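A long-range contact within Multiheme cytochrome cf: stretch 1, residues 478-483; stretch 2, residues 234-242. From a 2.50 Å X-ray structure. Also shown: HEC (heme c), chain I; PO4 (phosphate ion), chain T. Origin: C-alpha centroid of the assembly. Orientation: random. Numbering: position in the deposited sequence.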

# COMPACT_ATOMS: atom_id res chain seq x y z
N SER A 478 4.25 -6.26 -2.12
CA SER A 478 3.40 -5.21 -2.64
C SER A 478 2.56 -4.64 -1.50
O SER A 478 1.98 -5.41 -0.72
CB SER A 478 2.48 -5.73 -3.73
OG SER A 478 1.51 -4.76 -4.07
N PRO A 479 2.47 -3.31 -1.36
CA PRO A 479 1.60 -2.74 -0.33
C PRO A 479 0.14 -2.68 -0.72
O PRO A 479 -0.70 -2.32 0.11
CB PRO A 479 2.17 -1.33 -0.14
CG PRO A 479 2.65 -0.98 -1.51
CD PRO A 479 3.17 -2.27 -2.13
N HIS A 480 -0.20 -3.04 -1.96
CA HIS A 480 -1.50 -2.74 -2.53
C HIS A 480 -2.31 -3.97 -2.93
O HIS A 480 -3.52 -3.84 -3.11
CB HIS A 480 -1.36 -1.84 -3.76
CG HIS A 480 -0.80 -0.49 -3.45
ND1 HIS A 480 0.12 0.13 -4.27
CD2 HIS A 480 -1.03 0.36 -2.43
CE1 HIS A 480 0.43 1.31 -3.77
NE2 HIS A 480 -0.25 1.48 -2.64
N SER A 481 -1.69 -5.13 -3.07
CA SER A 481 -2.45 -6.26 -3.58
C SER A 481 -1.74 -7.56 -3.24
O SER A 481 -0.53 -7.59 -3.00
CB SER A 481 -2.66 -6.16 -5.09
OG SER A 481 -1.43 -6.28 -5.78
N GLU A 482 -2.53 -8.64 -3.23
CA GLU A 482 -2.04 -10.01 -3.09
C GLU A 482 -2.21 -10.70 -4.44
O GLU A 482 -3.33 -10.81 -4.95
CB GLU A 482 -2.82 -10.74 -2.00
CG GLU A 482 -2.78 -12.26 -2.12
CD GLU A 482 -1.43 -12.84 -1.76
OE1 GLU A 482 -0.75 -12.28 -0.87
OE2 GLU A 482 -1.05 -13.86 -2.37
N LYS A 483 -1.09 -11.16 -5.01
CA LYS A 483 -1.07 -11.69 -6.37
C LYS A 483 -1.10 -13.22 -6.42
O LYS A 483 -0.96 -13.78 -7.51
CB LYS A 483 0.16 -11.16 -7.11
CG LYS A 483 0.17 -9.65 -7.25
CD LYS A 483 1.57 -9.08 -7.05
CE LYS A 483 1.52 -7.64 -6.57
NZ LYS A 483 1.69 -6.66 -7.68
FE HEC I . -0.16 3.23 -1.80
CHA HEC I . 2.34 4.04 -4.01
CHB HEC I . -2.42 4.87 -3.84
CHC HEC I . -2.73 2.14 0.18
CHD HEC I . 2.11 2.20 0.55
NA HEC I . -0.07 4.26 -3.59
C1A HEC I . 1.08 4.51 -4.32
C2A HEC I . 0.74 5.32 -5.47
C3A HEC I . -0.58 5.56 -5.41
C4A HEC I . -1.11 4.90 -4.24
CMA HEC I . -1.43 6.39 -6.39
CAA HEC I . 1.78 5.82 -6.52
CBA HEC I . 1.51 5.41 -7.97
CGA HEC I . 0.98 4.00 -8.10
O1A HEC I . 1.62 3.05 -7.57
O2A HEC I . -0.09 3.83 -8.74
NB HEC I . -2.20 3.49 -1.81
C1B HEC I . -2.93 4.11 -2.81
C2B HEC I . -4.33 3.84 -2.57
C3B HEC I . -4.43 3.10 -1.45
C4B HEC I . -3.08 2.85 -0.96
CMB HEC I . -5.47 4.41 -3.45
CAB HEC I . -5.72 2.57 -0.77
CBB HEC I . -6.59 1.74 -1.74
NC HEC I . -0.28 2.39 0.05
C1C HEC I . -1.45 1.97 0.66
C2C HEC I . -1.10 1.35 1.93
C3C HEC I . 0.24 1.24 1.97
C4C HEC I . 0.78 1.98 0.83
CMC HEC I . -2.13 0.61 2.82
CAC HEC I . 1.12 0.62 3.10
CBC HEC I . 0.78 -0.85 3.46
ND HEC I . 1.91 3.16 -1.73
C1D HEC I . 2.62 2.63 -0.65
C2D HEC I . 4.02 2.63 -1.00
C3D HEC I . 4.10 3.21 -2.41
C4D HEC I . 2.73 3.50 -2.79
CMD HEC I . 5.18 2.15 -0.12
CAD HEC I . 5.37 3.40 -3.26
CBD HEC I . 5.37 2.20 -4.22
CGD HEC I . 6.77 1.86 -4.67
O1D HEC I . 7.02 0.65 -4.94
O2D HEC I . 7.63 2.79 -4.76
P PO4 T . 1.89 -2.63 -6.65
O1 PO4 T . 0.81 -3.70 -6.57
O2 PO4 T . 2.75 -2.87 -7.87
O3 PO4 T . 1.25 -1.27 -6.75
O4 PO4 T . 2.77 -2.67 -5.43
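Stretch 2 (234-242) GFSKFSATW

Stretch 2 packs as a short 3-10 turn against stretch 1, which forms neither helix nor strand and bends at P479 and H480; the two bury 285 Å² between them. Residues 236-240 form the 3-10 segment, held by backbone hydrogen bonds such as F238 N to F235 O (3.1 Å) and T241 N to F238 O (3.0 Å). The backbones come nearest at H480 and F238, whose CA atoms are 5.2 Å apart.

H480 is the centre of the contact and has the largest covered area. Its NE2 binds the heme iron, HEC FE, at 1.9 Å, while ND1 donates a hydrogen bond to PO4 O3 (3.1 Å), so the imidazole is held at both nitrogens. F235, with CA-to-CB pointing toward stretch 1, turns its ring edge to the imidazole face: the centroids are 4.9 Å apart, the planes meet at 85°, and F235 CE2 lies 3.5 Å from H480 ND1. HEC CHB lies over one face of the same phenyl ring, 3.6 Å from F235 CE2.

The carbonyl of H480 faces the 3-10 turn, where H480 O makes a CA-H...O contact with F238 CA at 3.3 Å. The F238 ring reaches the heme, F238 CD2 lying 3.4 Å from HEC CBB.

At the far end of the turn, T241 directs its methyl group at the backbone of stretch 1. T241 CG2 lies 3.7 Å from S481 CA and 3.9 Å from both H480 O and E482 N. Its hydroxyl is engaged within its own stretch, T241 OG1 donating to F238 O at 2.8 Å.

No direct hydrogen bond joins the modelled atoms of the two stretches, but two waters bridge them. Water 1 donates to K237 O (2.8 Å) and accepts from E482 N (2.9 Å); water 2 donates to T241 OG1 (2.9 Å) and P479 O (3.0 Å).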

# COMPACT_ATOMS: atom_id res chain seq x y z
N GLY A 234 -8.95 3.99 -8.08
CA GLY A 234 -9.27 2.58 -8.34
C GLY A 234 -8.85 1.69 -7.17
O GLY A 234 -9.48 1.71 -6.14
N PHE A 235 -7.77 0.92 -7.37
CA PHE A 235 -7.17 0.12 -6.30
C PHE A 235 -8.20 -0.78 -5.61
O PHE A 235 -8.19 -0.95 -4.39
CB PHE A 235 -6.46 1.01 -5.28
CG PHE A 235 -5.15 1.58 -5.74
CD1 PHE A 235 -5.09 2.45 -6.82
CD2 PHE A 235 -3.97 1.24 -5.10
CE1 PHE A 235 -3.88 2.98 -7.24
CE2 PHE A 235 -2.75 1.76 -5.52
CZ PHE A 235 -2.71 2.63 -6.59
N SER A 236 -9.12 -1.34 -6.40
CA SER A 236 -10.20 -2.12 -5.80
C SER A 236 -9.68 -3.42 -5.20
O SER A 236 -10.24 -3.91 -4.21
CB SER A 236 -11.29 -2.41 -6.83
OG SER A 236 -10.80 -3.22 -7.89
N LYS A 237 -8.61 -3.97 -5.77
CA LYS A 237 -8.03 -5.19 -5.22
C LYS A 237 -7.39 -4.96 -3.85
O LYS A 237 -7.07 -5.94 -3.17
CB LYS A 237 -6.99 -5.76 -6.18
N PHE A 238 -7.18 -3.70 -3.46
CA PHE A 238 -6.67 -3.43 -2.12
C PHE A 238 -7.68 -3.85 -1.06
O PHE A 238 -7.30 -4.29 0.04
CB PHE A 238 -6.33 -1.95 -1.97
CG PHE A 238 -6.02 -1.55 -0.56
CD1 PHE A 238 -4.75 -1.76 -0.04
CD2 PHE A 238 -6.98 -0.96 0.23
CE1 PHE A 238 -4.46 -1.39 1.26
CE2 PHE A 238 -6.69 -0.59 1.53
CZ PHE A 238 -5.43 -0.80 2.05
N SER A 239 -8.97 -3.73 -1.36
CA SER A 239 -10.01 -4.05 -0.39
C SER A 239 -10.02 -5.53 -0.01
O SER A 239 -10.73 -5.90 0.94
CB SER A 239 -11.38 -3.65 -0.94
OG SER A 239 -11.46 -2.25 -1.10
N ALA A 240 -9.26 -6.37 -0.71
CA ALA A 240 -9.18 -7.79 -0.40
C ALA A 240 -7.92 -8.17 0.36
O ALA A 240 -7.83 -9.30 0.85
CB ALA A 240 -9.28 -8.62 -1.68
N THR A 241 -6.94 -7.28 0.45
CA THR A 241 -5.80 -7.53 1.32
C THR A 241 -6.24 -7.47 2.78
O THR A 241 -7.30 -6.93 3.12
CB THR A 241 -4.66 -6.54 1.05
OG1 THR A 241 -5.08 -5.22 1.40
CG2 THR A 241 -4.26 -6.57 -0.42
N TRP A 242 -5.41 -8.04 3.66
CA TRP A 242 -5.82 -8.18 5.06
C TRP A 242 -5.74 -6.86 5.81
O TRP A 242 -6.47 -6.66 6.79
CB TRP A 242 -4.97 -9.26 5.73
CG TRP A 242 -5.43 -10.63 5.34
CD1 TRP A 242 -4.82 -11.47 4.45
CD2 TRP A 242 -6.61 -11.29 5.79
NE1 TRP A 242 -5.55 -12.63 4.34
CE2 TRP A 242 -6.66 -12.55 5.15
CE3 TRP A 242 -7.63 -10.96 6.69
CZ2 TRP A 242 -7.68 -13.46 5.37
CZ3 TRP A 242 -8.65 -11.87 6.91
CH2 TRP A 242 -8.67 -13.10 6.25
O HOH W 1 -5.37 -8.15 -3.59
O HOH W 2 -2.41 -4.12 1.71